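Local coordinates for protein cytosine-specific methyltransferase (Escherichia coli O157:H7 EDL933, PDB 3G7U) that probably methylates cytosine at carbon 5 in DNA, taking the methyl group from S-adenosyl-L-methionine, at residues L57-I62 with V107-P112; Q51-L56 with N97-H102. One frame throughout, in Å; residues are numbered along the deposited sequence.

In the fold
Both contacts pack against helix 94-110, contact 1 through the start of helix 59-66 and contact 2 through the loop between strand 48-50 and that helix; their centres lie about 12 Å apart. Contact 1 is partly buried and engages the C-terminal end of helix 94-110; contact 2 is a surface contact further toward its N-terminal end, nearer the predicted active-site cysteine. The chemistry differs accordingly. Contact 1 joins one hydrogen bond, from a helix N-terminus to a carboxylate, with aliphatic packing, whereas contact 2 has no hydrogen bond between its segments and rests on a CH-pi approach to a histidine face. R105 serves both, through a salt bridge with E109 and a hydrogen bond with H102.

Contact 1 of 2, residues L57-I62 with V107-P112; sequences LNAEII and VSELQP
E109 approaches A59 with its CG anti to the carbonyl carbon and beside the backbone N (chi1 -68°), and chi2 of 179° carries CD outward in an extended chain. At its end, OE1 accepts a hydrogen bond from A59 N at 2.9 Å. The N-H...O angle is 147°, and the donor meets OE1 nearly along its C-O axis. A59 opens helix 59-66, so the carboxylate sits at a helix N-terminus, where the helix dipole would be expected to favour a negative charge. The same OE1 lies 3.3 Å from N58 CB. N58 is the N-cap, and its OD1 takes the N-H of I61 at 2.8 Å; the E109 bond is a second, separate grip on the helix start. Beside this polar link the packing is aliphatic. A59 CB touches both E109 CB, at 3.7 Å, and L110 CD2, at 3.6 Å, with CG of L110 close behind. The other branch of L110, CD1, meets I62 CD1 at 4.1 Å, the two side chains crossing at about a right angle. R105 braces the carboxylate from within its own helix through a salt bridge to E109 OE2, and also donates to L57 O. The contact thus joins the start of helix 59-66, which leads to strand 74-77, to the end of helix 94-110, which follows that strand; L110 and V107 also pack on I75 of the strand.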
ATOM      1  N   LEU A  57      18.750   9.777 -10.395  1.00 25.99           N
ATOM      2  CA  LEU A  57      19.477   8.936  -9.422  1.00 22.87           C
ATOM      3  C   LEU A  57      20.325   7.883 -10.121  1.00 26.15           C
ATOM      4  O   LEU A  57      20.004   7.408 -11.214  1.00 26.57           O
ATOM      5  CB  LEU A  57      18.534   8.254  -8.395  1.00 23.22           C
ATOM      6  CG  LEU A  57      17.633   9.191  -7.569  1.00 19.81           C
ATOM      7  CD1 LEU A  57      16.772   8.365  -6.607  1.00 23.35           C
ATOM      8  CD2 LEU A  57      18.414  10.325  -6.812  1.00 23.59           C
ATOM      9  N   ASN A  58      21.416   7.508  -9.451  1.00 24.35           N
ATOM     10  CA  ASN A  58      22.202   6.348  -9.811  1.00 22.73           C
ATOM     11  C   ASN A  58      22.799   5.784  -8.524  1.00 18.12           C
ATOM     12  O   ASN A  58      22.603   6.357  -7.439  1.00 25.41           O
ATOM     13  CB  ASN A  58      23.280   6.686 -10.846  1.00 25.33           C
ATOM     14  CG  ASN A  58      24.280   7.702 -10.338  1.00 24.72           C
ATOM     15  OD1 ASN A  58      24.666   7.669  -9.170  1.00 25.36           O
ATOM     16  ND2 ASN A  58      24.666   8.636 -11.201  1.00 25.98           N
ATOM     17  N   ALA A  59      23.488   4.644  -8.622  1.00 19.72           N
ATOM     18  CA  ALA A  59      24.000   3.977  -7.439  1.00 23.80           C
ATOM     19  C   ALA A  59      24.942   4.864  -6.629  1.00 21.97           C
ATOM     20  O   ALA A  59      24.897   4.854  -5.401  1.00 22.62           O
ATOM     21  CB  ALA A  59      24.737   2.665  -7.877  1.00 26.45           C
ATOM     22  N   GLU A  60      25.799   5.620  -7.306  1.00 27.02           N
ATOM     23  CA  GLU A  60      26.782   6.460  -6.579  1.00 31.09           C
ATOM     24  C   GLU A  60      26.106   7.618  -5.845  1.00 25.30           C
ATOM     25  O   GLU A  60      26.489   7.973  -4.731  1.00 26.92           O
ATOM     26  CB  GLU A  60      27.861   7.007  -7.527  1.00 34.20           C
ATOM     27  CG  GLU A  60      29.055   6.069  -7.707  1.00 49.55           C
ATOM     28  CD  GLU A  60      29.756   5.701  -6.375  1.00 56.98           C
ATOM     29  OE1 GLU A  60      30.087   6.599  -5.563  1.00 61.22           O
ATOM     30  OE2 GLU A  60      29.983   4.497  -6.145  1.00 59.10           O
ATOM     31  N   ILE A  61      25.086   8.192  -6.476  1.00 22.65           N
ATOM     32  CA  ILE A  61      24.355   9.307  -5.862  1.00 21.77           C
ATOM     33  C   ILE A  61      23.670   8.768  -4.615  1.00 21.76           C
ATOM     34  O   ILE A  61      23.733   9.363  -3.512  1.00 21.87           O
ATOM     35  CB  ILE A  61      23.346   9.908  -6.881  1.00 23.87           C
ATOM     36  CG1 ILE A  61      24.142  10.670  -7.939  1.00 26.02           C
ATOM     37  CG2 ILE A  61      22.380  10.878  -6.222  1.00 22.99           C
ATOM     38  CD1 ILE A  61      23.297  11.184  -9.058  1.00 25.05           C
ATOM     39  N   ILE A  62      23.020   7.622  -4.786  1.00 23.77           N
ATOM     40  CA  ILE A  62      22.339   6.981  -3.639  1.00 19.62           C
ATOM     41  C   ILE A  62      23.260   6.618  -2.473  1.00 23.98           C
ATOM     42  O   ILE A  62      22.927   6.858  -1.307  1.00 21.63           O
ATOM     43  CB  ILE A  62      21.468   5.776  -4.103  1.00 24.35           C
ATOM     44  CG1 ILE A  62      20.250   6.339  -4.841  1.00 24.84           C
ATOM     45  CG2 ILE A  62      21.013   4.975  -2.897  1.00 22.87           C
ATOM     46  CD1 ILE A  62      19.463   5.326  -5.693  1.00 22.77           C
ATOM     47  N   VAL A 107      18.348  -1.205  -9.827  1.00 23.92           N
ATOM     48  CA  VAL A 107      18.597  -2.541  -9.307  1.00 22.68           C
ATOM     49  C   VAL A 107      19.957  -3.107  -9.846  1.00 23.67           C
ATOM     50  O   VAL A 107      20.751  -3.716  -9.114  1.00 28.11           O
ATOM     51  CB  VAL A 107      17.433  -3.505  -9.652  1.00 26.72           C
ATOM     52  CG1 VAL A 107      17.842  -4.936  -9.364  1.00 28.04           C
ATOM     53  CG2 VAL A 107      16.156  -3.127  -8.845  1.00 20.69           C
ATOM     54  N   SER A 108      20.174  -2.897 -11.125  1.00 27.92           N
ATOM     55  CA  SER A 108      21.342  -3.416 -11.813  1.00 32.29           C
ATOM     56  C   SER A 108      22.609  -2.750 -11.243  1.00 31.72           C
ATOM     57  O   SER A 108      23.592  -3.427 -10.936  1.00 31.70           O
ATOM     58  CB  SER A 108      21.223  -3.085 -13.292  1.00 32.03           C
ATOM     59  OG  SER A 108      22.307  -3.678 -13.985  1.00 45.30           O
ATOM     60  N   GLU A 109      22.535  -1.429 -11.067  1.00 28.02           N
ATOM     61  CA  GLU A 109      23.661  -0.628 -10.556  1.00 27.59           C
ATOM     62  C   GLU A 109      23.938  -0.920  -9.085  1.00 30.49           C
ATOM     63  O   GLU A 109      25.093  -0.976  -8.647  1.00 28.55           O
ATOM     64  CB  GLU A 109      23.367   0.861 -10.756  1.00 25.23           C
ATOM     65  CG  GLU A 109      23.334   1.354 -12.217  1.00 27.46           C
ATOM     66  CD  GLU A 109      23.016   2.819 -12.284  1.00 28.44           C
ATOM     67  OE1 GLU A 109      22.856   3.395 -11.189  1.00 32.51           O
ATOM     68  OE2 GLU A 109      22.952   3.415 -13.386  1.00 32.63           O
ATOM     69  N   LEU A 110      22.884  -1.090  -8.286  1.00 25.13           N
ATOM     70  CA  LEU A 110      23.074  -1.287  -6.858  1.00 26.81           C
ATOM     71  C   LEU A 110      23.296  -2.715  -6.416  1.00 30.10           C
ATOM     72  O   LEU A 110      23.803  -2.939  -5.313  1.00 28.02           O
ATOM     73  CB  LEU A 110      21.945  -0.664  -6.035  1.00 25.81           C
ATOM     74  CG  LEU A 110      21.930   0.875  -5.952  1.00 25.13           C
ATOM     75  CD1 LEU A 110      20.574   1.425  -5.500  1.00 30.22           C
ATOM     76  CD2 LEU A 110      23.039   1.322  -4.987  1.00 29.35           C
ATOM     77  N   GLN A 111      22.909  -3.672  -7.255  1.00 28.55           N
ATOM     78  CA  GLN A 111      23.073  -5.101  -6.921  1.00 29.22           C
ATOM     79  C   GLN A 111      22.553  -5.529  -5.535  1.00 27.85           C
ATOM     80  O   GLN A 111      23.298  -6.119  -4.760  1.00 23.89           O
ATOM     81  CB  GLN A 111      24.560  -5.550  -7.112  1.00 29.07           C
ATOM     82  CG  GLN A 111      25.063  -5.367  -8.538  1.00 32.99           C
ATOM     83  CD  GLN A 111      24.564  -6.467  -9.453  1.00 36.48           C
ATOM     84  OE1 GLN A 111      24.669  -7.641  -9.112  1.00 42.05           O
ATOM     85  NE2 GLN A 111      24.027  -6.097 -10.614  1.00 32.15           N
ATOM     86  N   PRO A 112      21.257  -5.270  -5.220  1.00 22.14           N
ATOM     87  CA  PRO A 112      20.763  -5.750  -3.948  1.00 21.23           C
ATOM     88  C   PRO A 112      20.646  -7.283  -3.922  1.00 18.54           C
ATOM     89  O   PRO A 112      20.650  -7.900  -4.994  1.00 27.96           O
ATOM     90  CB  PRO A 112      19.333  -5.173  -3.908  1.00 21.42           C
ATOM     91  CG  PRO A 112      18.942  -5.044  -5.352  1.00 22.36           C
ATOM     92  CD  PRO A 112      20.215  -4.557  -5.989  1.00 24.29           C
TER

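Contact 2 of 2, residues Q51-L56 with N97-H102; sequences QEDVSL and NQLYMH
S55 lies over one face of the H102 imidazole, where an Asx turn in the connection between strand 48-50 and helix 59-66 meets helix 94-110 of the Rossmann-like methyltransferase fold. The geometry is that of a CH-pi contact: S55 CA is 3.8 Å from the H102 ring centroid and only 8° off the ring normal, over the centre of the face. S55 CB is displaced toward one side of the ring, 3.4 Å from H102 NE2 and 3.6 Å from H102 CD2.

The Asx turn fixes the backbone next to this contact. D53 OD1 accepts from S55 N at 3.0 Å, on the anti side of the carboxylate and 25° out of its plane. S55 OG turns back between its own N and carbonyl carbon (chi1 79°) and adds a weak hydrogen bond to the same oxygen. L99, one helical turn before H102, brings its CD2 methyl to within 3.5 Å of D53 OD1, the two side chains crossing at about a right angle. V54 and H102 run past each other in opposite directions, CG1 of the valine beside CB of the histidine; this part is less certain, since V54 was modelled in two conformations.

L99 also packs on P80, and its side chain is about 8 Å from that of C81, the predicted catalytic cysteine in the Pro-Cys motif of C5-cytosine methyltransferases. Nearby, N97 ND2 donates to OE1 of Q82, the residue following that cysteine. D53 and H102 do not meet: D53 OD1 is 6.1 Å from H102 NE2. On the other ring nitrogen, ND1 of H102 is hydrogen-bonded to NE of R105.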
ATOM      1  N   GLN A  51      12.782  13.366  -1.990  1.00 21.55           N
ATOM      2  CA  GLN A  51      11.735  13.766  -2.942  1.00 20.69           C
ATOM      3  C   GLN A  51      12.362  14.025  -4.278  1.00 23.01           C
ATOM      4  O   GLN A  51      12.841  15.118  -4.521  1.00 25.25           O
ATOM      5  CB  GLN A  51      10.998  15.004  -2.441  1.00 21.94           C
ATOM      6  CG  GLN A  51       9.815  15.377  -3.344  1.00 20.84           C
ATOM      7  CD  GLN A  51       9.237  16.721  -3.037  1.00 30.84           C
ATOM      8  OE1 GLN A  51       9.569  17.353  -2.030  1.00 38.70           O
ATOM      9  NE2 GLN A  51       8.312  17.149  -3.875  1.00 34.55           N
ATOM     10  N   GLU A  52      12.362  13.020  -5.147  1.00 18.00           N
ATOM     11  CA  GLU A  52      13.169  13.062  -6.337  1.00 23.64           C
ATOM     12  C   GLU A  52      12.581  12.178  -7.421  1.00 26.37           C
ATOM     13  O   GLU A  52      11.951  11.173  -7.147  1.00 29.03           O
ATOM     14  CB  GLU A  52      14.617  12.652  -6.003  1.00 22.85           C
ATOM     15  CG  GLU A  52      15.647  13.089  -7.100  1.00 19.50           C
ATOM     16  CD  GLU A  52      15.411  14.521  -7.465  1.00 23.98           C
ATOM     17  OE1 GLU A  52      15.916  15.336  -6.716  1.00 26.54           O
ATOM     18  OE2 GLU A  52      14.602  14.830  -8.407  1.00 27.51           O
ATOM     19  N   ASP A  53      12.801  12.620  -8.648  1.00 25.21           N
ATOM     20  CA  ASP A  53      12.660  11.881  -9.846  1.00 28.24           C
ATOM     21  C   ASP A  53      13.785  10.844  -9.892  1.00 28.45           C
ATOM     22  O   ASP A  53      14.984  11.196  -9.877  1.00 27.42           O
ATOM     23  CB  ASP A  53      12.820  12.916 -10.955  1.00 24.00           C
ATOM     24  CG  ASP A  53      12.408  12.406 -12.330  1.00 36.88           C
ATOM     25  OD1 ASP A  53      12.670  11.240 -12.664  1.00 37.35           O
ATOM     26  OD2 ASP A  53      11.863  13.223 -13.109  1.00 42.10           O
ATOM     27  N   VAL A  54      13.405   9.567  -9.982  1.00 24.55           N
ATOM     28  CA  VAL A  54      14.354   8.451  -9.986  0.50 26.05           C
ATOM     29  C   VAL A  54      15.305   8.543 -11.204  1.00 27.87           C
ATOM     30  O   VAL A  54      16.412   8.006 -11.205  1.00 32.00           O
ATOM     31  CB  VAL A  54      13.579   7.095  -9.848  0.50 28.18           C
ATOM     32  CG1 VAL A  54      14.287   5.957 -10.487  0.50 27.08           C
ATOM     33  CG2 VAL A  54      13.303   6.777  -8.392  0.50 30.81           C
ATOM     34  N   SER A  55      14.874   9.246 -12.252  1.00 29.31           N
ATOM     35  CA  SER A  55      15.735   9.433 -13.432  1.00 30.63           C
ATOM     36  C   SER A  55      17.034  10.219 -13.159  1.00 31.91           C
ATOM     37  O   SER A  55      18.001  10.138 -13.940  1.00 33.88           O
ATOM     38  CB  SER A  55      14.968  10.070 -14.591  1.00 30.15           C
ATOM     39  OG  SER A  55      14.837  11.464 -14.427  1.00 34.78           O
ATOM     40  N   LEU A  56      17.036  10.951 -12.054  1.00 26.33           N
ATOM     41  CA  LEU A  56      18.157  11.805 -11.630  1.00 24.85           C
ATOM     42  C   LEU A  56      19.044  11.068 -10.613  1.00 24.02           C
ATOM     43  O   LEU A  56      19.954  11.667 -10.022  1.00 28.90           O
ATOM     44  CB  LEU A  56      17.615  13.106 -11.030  1.00 21.66           C
ATOM     45  CG  LEU A  56      16.827  14.028 -11.998  1.00 27.75           C
ATOM     46  CD1 LEU A  56      16.483  15.310 -11.290  1.00 29.04           C
ATOM     47  CD2 LEU A  56      17.689  14.325 -13.226  1.00 28.38           C
ATOM     48  N   ASN A  97       7.031   5.029 -18.806  1.00 41.44           N
ATOM     49  CA  ASN A  97       7.845   3.950 -19.392  1.00 38.78           C
ATOM     50  C   ASN A  97       9.354   4.146 -19.229  1.00 36.13           C
ATOM     51  O   ASN A  97      10.074   3.165 -19.069  1.00 35.44           O
ATOM     52  CB  ASN A  97       7.493   3.719 -20.857  1.00 42.58           C
ATOM     53  CG  ASN A  97       6.048   3.280 -21.042  1.00 45.28           C
ATOM     54  OD1 ASN A  97       5.427   2.742 -20.117  1.00 39.20           O
ATOM     55  ND2 ASN A  97       5.501   3.526 -22.230  1.00 39.44           N
ATOM     56  N   GLN A  98       9.827   5.393 -19.285  1.00 34.18           N
ATOM     57  CA  GLN A  98      11.209   5.693 -18.915  1.00 33.98           C
ATOM     58  C   GLN A  98      11.446   5.401 -17.448  1.00 32.77           C
ATOM     59  O   GLN A  98      12.422   4.741 -17.113  1.00 34.98           O
ATOM     60  CB  GLN A  98      11.588   7.135 -19.250  1.00 38.23           C
ATOM     61  CG  GLN A  98      12.022   7.306 -20.716  1.00 51.61           C
ATOM     62  CD  GLN A  98      11.711   8.691 -21.271  1.00 57.86           C
ATOM     63  OE1 GLN A  98      10.774   9.361 -20.824  1.00 64.84           O
ATOM     64  NE2 GLN A  98      12.491   9.122 -22.260  1.00 60.58           N
ATOM     65  N   LEU A  99      10.548   5.841 -16.574  1.00 29.17           N
ATOM     66  CA  LEU A  99      10.714   5.561 -15.129  1.00 27.39           C
ATOM     67  C   LEU A  99      10.751   4.076 -14.768  1.00 29.80           C
ATOM     68  O   LEU A  99      11.460   3.654 -13.833  1.00 27.74           O
ATOM     69  CB  LEU A  99       9.658   6.303 -14.291  1.00 27.55           C
ATOM     70  CG  LEU A  99       9.772   7.835 -14.308  1.00 31.98           C
ATOM     71  CD1 LEU A  99       8.533   8.470 -13.721  1.00 35.12           C
ATOM     72  CD2 LEU A  99      11.032   8.330 -13.611  1.00 29.42           C
ATOM     73  N   TYR A 100       9.970   3.279 -15.501  1.00 27.26           N
ATOM     74  CA  TYR A 100       9.987   1.826 -15.360  1.00 28.57           C
ATOM     75  C   TYR A 100      11.388   1.267 -15.515  1.00 26.79           C
ATOM     76  O   TYR A 100      11.849   0.467 -14.700  1.00 28.41           O
ATOM     77  CB  TYR A 100       9.067   1.193 -16.430  1.00 28.65           C
ATOM     78  CG  TYR A 100       8.894  -0.299 -16.271  1.00 30.67           C
ATOM     79  CD1 TYR A 100       7.956  -0.811 -15.378  1.00 29.67           C
ATOM     80  CD2 TYR A 100       9.668  -1.207 -17.005  1.00 34.39           C
ATOM     81  CE1 TYR A 100       7.798  -2.162 -15.194  1.00 30.97           C
ATOM     82  CE2 TYR A 100       9.506  -2.599 -16.818  1.00 31.63           C
ATOM     83  CZ  TYR A 100       8.550  -3.050 -15.912  1.00 33.35           C
ATOM     84  OH  TYR A 100       8.346  -4.392 -15.691  1.00 34.83           O
ATOM     85  N   MET A 101      12.047   1.694 -16.598  1.00 29.00           N
ATOM     86  CA  MET A 101      13.398   1.247 -16.921  1.00 30.54           C
ATOM     87  C   MET A 101      14.442   1.718 -15.904  1.00 28.15           C
ATOM     88  O   MET A 101      15.405   0.995 -15.642  1.00 28.11           O
ATOM     89  CB  MET A 101      13.789   1.742 -18.312  1.00 28.77           C
ATOM     90  CG  MET A 101      13.138   0.989 -19.502  1.00 40.76           C
ATOM     91  SD  MET A 101      13.437  -0.797 -19.537  1.00 42.04           S
ATOM     92  CE  MET A 101      15.154  -0.979 -19.014  1.00 33.97           C
ATOM     93  N   HIS A 102      14.226   2.902 -15.317  1.00 28.19           N
ATOM     94  CA  HIS A 102      15.129   3.444 -14.264  1.00 24.98           C
ATOM     95  C   HIS A 102      15.085   2.645 -12.988  1.00 25.14           C
ATOM     96  O   HIS A 102      16.094   2.535 -12.285  1.00 24.60           O
ATOM     97  CB  HIS A 102      14.789   4.906 -13.949  1.00 23.70           C
ATOM     98  CG  HIS A 102      15.170   5.865 -15.029  1.00 26.93           C
ATOM     99  ND1 HIS A 102      16.459   5.981 -15.497  1.00 32.97           N
ATOM    100  CD2 HIS A 102      14.428   6.740 -15.749  1.00 31.39           C
ATOM    101  CE1 HIS A 102      16.497   6.900 -16.445  1.00 32.08           C
ATOM    102  NE2 HIS A 102      15.275   7.364 -16.629  1.00 31.88           N
TER